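Local coordinates for hypothetical sugar ABC-transporter sugar binding protein (Arthrobacter globiformis, PDB 7BVT) that probably binds the cyclic tetrasaccharide cyclic alpha-maltosyl-1,6-maltose and delivers it to an ABC transporter for uptake into the cell, at residues 261-266 / 359-364. Numbering follows the deposited sequence.
Sequences EGSWMV and LPYVEQ. With GLC (alpha-D-glucopyranose), chain B; GLC (alpha-D-glucopyranose), chain C.
The hydroxyl of Tyr361 donates a hydrogen bond to the backbone carbonyl of Glu261, with Tyr361 OH 2.8 Å from Glu261 O. The donor does not sit on a lone pair: it stands 48° out of the carbonyl plane. The same oxygen lies at the ring's edge, near its plane, and the bond tethers the far end of the phenol. One face of the phenol is covered by Ser263, whose CA stands 3.7 Å from the ring centroid and only 23° off the normal, a CH-pi contact. Ser263 CB extends this cover to CD1 of Tyr361, at 3.3 Å. Val266 approaches obliquely, placing CG2 3.5 Å from CE2 of the tyrosine; CG1 is anti to the backbone N (chi1 173°), which leaves CG2 as the methyl that meets the ring. One aromatic side chain thus spans the end of strand 258-262, the turn that follows and the first part of helix 264-271. A leucine in place of Tyr361 would probably leave the Glu261 carbonyl without this donor and take away the flat face against which Ser263 CA rests. On the other side of the turn, Trp264 lays its indole against the sugar: GLC (chain B) C2 lies 3.8 Å above one face, while Gly262 CA backs the opposite face. CH2 of the indole also reaches C1 of GLC (chain C), at 3.6 Å. Strand 140-147 holds the same turn through backbone hydrogen bonding of Ser263 with Asn141 and of Glu261 with Gly143, and Asn141 ND2 also bonds the carbonyl of Tyr361. With Tyr361 packed behind the turn that carries it, Trp264 exemplifies the aromatic platform typical of carbohydrate pockets, here in a bacterial solute-binding protein.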
ATOM      1  N   GLU A 261      10.583  -1.376   2.051  1.00 17.06           N
ATOM      2  CA  GLU A 261       9.962  -2.649   1.674  1.00 16.85           C
ATOM      3  C   GLU A 261       8.543  -2.711   2.225  1.00 15.28           C
ATOM      4  O   GLU A 261       8.293  -2.346   3.381  1.00 15.88           O
ATOM      5  CB  GLU A 261      10.803  -3.839   2.178  1.00 18.15           C
ATOM      6  CG  GLU A 261      12.145  -3.940   1.456  1.00 19.28           C
ATOM      7  CD  GLU A 261      12.151  -4.438   0.037  1.00 21.90           C
ATOM      8  OE1 GLU A 261      11.071  -4.777  -0.509  1.00 22.35           O
ATOM      9  OE2 GLU A 261      13.286  -4.532  -0.540  1.00 22.57           O
ATOM     10  N   GLY A 262       7.669  -3.339   1.431  1.00 17.31           N
ATOM     11  CA  GLY A 262       6.306  -3.595   1.894  1.00 17.25           C
ATOM     12  C   GLY A 262       6.253  -4.650   2.947  1.00 19.20           C
ATOM     13  O   GLY A 262       7.164  -5.484   3.047  1.00 21.08           O
ATOM     14  N   SER A 263       5.225  -4.598   3.783  1.00 19.48           N
ATOM     15  CA  SER A 263       5.058  -5.476   4.957  1.00 19.32           C
ATOM     16  C   SER A 263       4.982  -6.936   4.481  1.00 19.88           C
ATOM     17  O   SER A 263       5.350  -7.823   5.277  1.00 20.29           O
ATOM     18  CB  SER A 263       3.834  -5.086   5.780  1.00 19.71           C
ATOM     19  OG  SER A 263       2.710  -5.017   4.928  1.00 18.66           O
ATOM     20  N   TRP A 264       4.522  -7.196   3.256  1.00 18.65           N
ATOM     21  CA  TRP A 264       4.457  -8.585   2.730  1.00 18.74           C
ATOM     22  C   TRP A 264       5.845  -9.228   2.739  1.00 23.88           C
ATOM     23  O   TRP A 264       5.899 -10.466   2.792  1.00 23.08           O
ATOM     24  CB  TRP A 264       3.822  -8.614   1.341  1.00 20.46           C
ATOM     25  CG  TRP A 264       4.558  -7.813   0.323  1.00 20.84           C
ATOM     26  CD1 TRP A 264       5.604  -8.239  -0.438  1.00 20.26           C
ATOM     27  CD2 TRP A 264       4.330  -6.448  -0.059  1.00 21.53           C
ATOM     28  NE1 TRP A 264       6.052  -7.240  -1.253  1.00 21.17           N
ATOM     29  CE2 TRP A 264       5.293  -6.123  -1.044  1.00 21.48           C
ATOM     30  CE3 TRP A 264       3.424  -5.464   0.343  1.00 22.66           C
ATOM     31  CZ2 TRP A 264       5.379  -4.856  -1.630  1.00 21.74           C
ATOM     32  CZ3 TRP A 264       3.489  -4.236  -0.279  1.00 20.81           C
ATOM     33  CH2 TRP A 264       4.426  -3.942  -1.255  1.00 20.85           C
ATOM     34  N   MET A 265       6.929  -8.451   2.620  1.00 22.77           N
ATOM     35  CA  MET A 265       8.294  -9.040   2.592  1.00 21.90           C
ATOM     36  C   MET A 265       8.629  -9.676   3.930  1.00 22.97           C
ATOM     37  O   MET A 265       9.531 -10.554   3.941  1.00 24.12           O
ATOM     38  CB  MET A 265       9.344  -7.975   2.272  1.00 21.33           C
ATOM     39  CG  MET A 265       9.220  -7.453   0.882  1.00 23.37           C
ATOM     40  SD  MET A 265       9.296  -8.719  -0.400  1.00 28.37           S
ATOM     41  CE  MET A 265      10.966  -9.326  -0.151  1.00 32.21           C
ATOM     42  N   VAL A 266       8.049  -9.239   5.039  1.00 23.03           N
ATOM     43  CA  VAL A 266       8.380  -9.845   6.367  1.00 23.75           C
ATOM     44  C   VAL A 266       7.998 -11.314   6.280  1.00 29.52           C
ATOM     45  O   VAL A 266       8.774 -12.168   6.766  1.00 29.14           O
ATOM     46  CB  VAL A 266       7.685  -9.140   7.530  1.00 26.22           C
ATOM     47  CG1 VAL A 266       7.915  -9.894   8.852  1.00 27.46           C
ATOM     48  CG2 VAL A 266       8.136  -7.701   7.629  1.00 28.33           C
ATOM     49  N   LEU A 359       6.047  -5.875  13.673  1.00 19.70           N
ATOM     50  CA  LEU A 359       5.440  -4.923  14.619  1.00 19.72           C
ATOM     51  C   LEU A 359       5.581  -3.488  14.089  1.00 20.17           C
ATOM     52  O   LEU A 359       4.657  -2.691  14.180  1.00 18.61           O
ATOM     53  CB  LEU A 359       6.030  -5.059  16.037  1.00 21.24           C
ATOM     54  CG  LEU A 359       5.410  -4.131  17.072  1.00 26.22           C
ATOM     55  CD1 LEU A 359       3.930  -4.409  17.233  1.00 29.22           C
ATOM     56  CD2 LEU A 359       6.105  -4.212  18.450  1.00 27.33           C
ATOM     57  N   PRO A 360       6.736  -3.046  13.546  1.00 19.88           N
ATOM     58  CA  PRO A 360       6.830  -1.650  13.111  1.00 20.84           C
ATOM     59  C   PRO A 360       5.765  -1.357  12.047  1.00 19.27           C
ATOM     60  O   PRO A 360       5.255  -0.253  12.021  1.00 19.09           O
ATOM     61  CB  PRO A 360       8.231  -1.566  12.509  1.00 19.78           C
ATOM     62  CG  PRO A 360       8.986  -2.565  13.359  1.00 22.37           C
ATOM     63  CD  PRO A 360       8.032  -3.753  13.438  1.00 22.49           C
ATOM     64  N   TYR A 361       5.489  -2.322  11.188  1.00 17.99           N
ATOM     65  CA  TYR A 361       4.488  -2.148  10.098  1.00 17.31           C
ATOM     66  C   TYR A 361       3.098  -1.980  10.707  1.00 18.79           C
ATOM     67  O   TYR A 361       2.280  -1.152  10.267  1.00 17.91           O
ATOM     68  CB  TYR A 361       4.570  -3.331   9.154  1.00 16.98           C
ATOM     69  CG  TYR A 361       5.809  -3.388   8.303  1.00 16.98           C
ATOM     70  CD1 TYR A 361       5.842  -2.783   7.061  1.00 16.42           C
ATOM     71  CD2 TYR A 361       6.926  -4.115   8.703  1.00 18.87           C
ATOM     72  CE1 TYR A 361       6.932  -2.851   6.232  1.00 18.12           C
ATOM     73  CE2 TYR A 361       8.030  -4.199   7.873  1.00 18.42           C
ATOM     74  CZ  TYR A 361       8.024  -3.584   6.628  1.00 20.25           C
ATOM     75  OH  TYR A 361       9.087  -3.635   5.788  1.00 18.63           O
ATOM     76  N   VAL A 362       2.819  -2.765  11.756  1.00 17.79           N
ATOM     77  CA  VAL A 362       1.507  -2.673  12.440  1.00 17.28           C
ATOM     78  C   VAL A 362       1.364  -1.284  13.052  1.00 17.44           C
ATOM     79  O   VAL A 362       0.311  -0.666  12.911  1.00 17.50           O
ATOM     80  CB  VAL A 362       1.361  -3.807  13.468  1.00 17.78           C
ATOM     81  CG1 VAL A 362       0.077  -3.598  14.259  1.00 19.82           C
ATOM     82  CG2 VAL A 362       1.417  -5.178  12.794  1.00 19.99           C
ATOM     83  N   GLU A 363       2.407  -0.808  13.732  1.00 19.07           N
ATOM     84  CA  GLU A 363       2.373   0.471  14.467  1.00 20.02           C
ATOM     85  C   GLU A 363       2.224   1.607  13.447  1.00 20.87           C
ATOM     86  O   GLU A 363       1.538   2.573  13.738  1.00 22.87           O
ATOM     87  CB  GLU A 363       3.637   0.556  15.329  1.00 22.54           C
ATOM     88  CG  GLU A 363       3.568  -0.436  16.485  1.00 25.91           C
ATOM     89  CD  GLU A 363       4.742  -0.348  17.448  1.00 30.45           C
ATOM     90  OE1 GLU A 363       4.552  -0.661  18.607  1.00 39.15           O
ATOM     91  OE2 GLU A 363       5.835   0.017  17.008  1.00 43.16           O
ATOM     92  N   GLN A 364       2.709   1.406  12.224  1.00 17.68           N
ATOM     93  CA  GLN A 364       2.646   2.488  11.209  1.00 18.75           C
ATOM     94  C   GLN A 364       1.212   2.651  10.713  1.00 20.77           C
ATOM     95  O   GLN A 364       0.977   3.625   9.992  1.00 18.72           O
ATOM     96  CB  GLN A 364       3.525   2.192   9.994  1.00 17.78           C
ATOM     97  CG  GLN A 364       5.001   2.432  10.304  1.00 18.31           C
ATOM     98  CD  GLN A 364       5.874   2.360   9.064  1.00 18.72           C
ATOM     99  OE1 GLN A 364       6.791   3.188   8.916  1.00 19.57           O
ATOM    100  NE2 GLN A 364       5.630   1.394   8.161  1.00 16.43           N
TER
HETATM  101  C1  GLC B   1       3.079  -8.377  -4.323  1.00 37.89           C
HETATM  102  C2  GLC B   1       2.387  -8.056  -2.988  1.00 35.56           C
HETATM  103  C3  GLC B   1       1.426  -6.882  -3.157  1.00 33.27           C
HETATM  104  C4  GLC B   1       2.099  -5.689  -3.821  1.00 30.33           C
HETATM  105  C5  GLC B   1       2.730  -6.117  -5.140  1.00 32.55           C
HETATM  106  C6  GLC B   1       3.480  -5.031  -5.846  1.00 32.17           C
HETATM  107  O1  GLC B   1       2.236  -8.975  -5.347  1.00 41.04           O
HETATM  108  O2  GLC B   1       1.717  -9.180  -2.319  1.00 39.01           O
HETATM  109  O3  GLC B   1       0.925  -6.519  -1.889  1.00 32.88           O
HETATM  110  O4  GLC B   1       1.182  -4.582  -4.111  1.00 29.26           O
HETATM  111  O5  GLC B   1       3.662  -7.181  -4.853  1.00 36.58           O
HETATM  112  O6  GLC B   1       4.266  -5.548  -6.979  1.00 35.52           O
HETATM  113  C1  GLC C   2       1.523  -3.463  -3.269  1.00 26.87           C
HETATM  114  C2  GLC C   2       0.270  -2.786  -2.806  1.00 25.75           C
HETATM  115  C3  GLC C   2      -0.328  -1.965  -3.921  1.00 25.80           C
HETATM  116  C4  GLC C   2       0.754  -1.003  -4.437  1.00 24.40           C
HETATM  117  C5  GLC C   2       1.937  -1.804  -4.963  1.00 24.92           C
HETATM  118  C6  GLC C   2       3.053  -0.865  -5.455  1.00 26.69           C
HETATM  119  O2  GLC C   2      -0.571  -3.776  -2.241  1.00 25.85           O
HETATM  120  O3  GLC C   2      -1.494  -1.284  -3.428  1.00 25.47           O
HETATM  121  O4  GLC C   2       0.282  -0.209  -5.509  1.00 26.87           O
HETATM  122  O5  GLC C   2       2.467  -2.548  -3.894  1.00 24.65           O
HETATM  123  O6  GLC C   2       3.878  -1.601  -6.353  1.00 28.65           O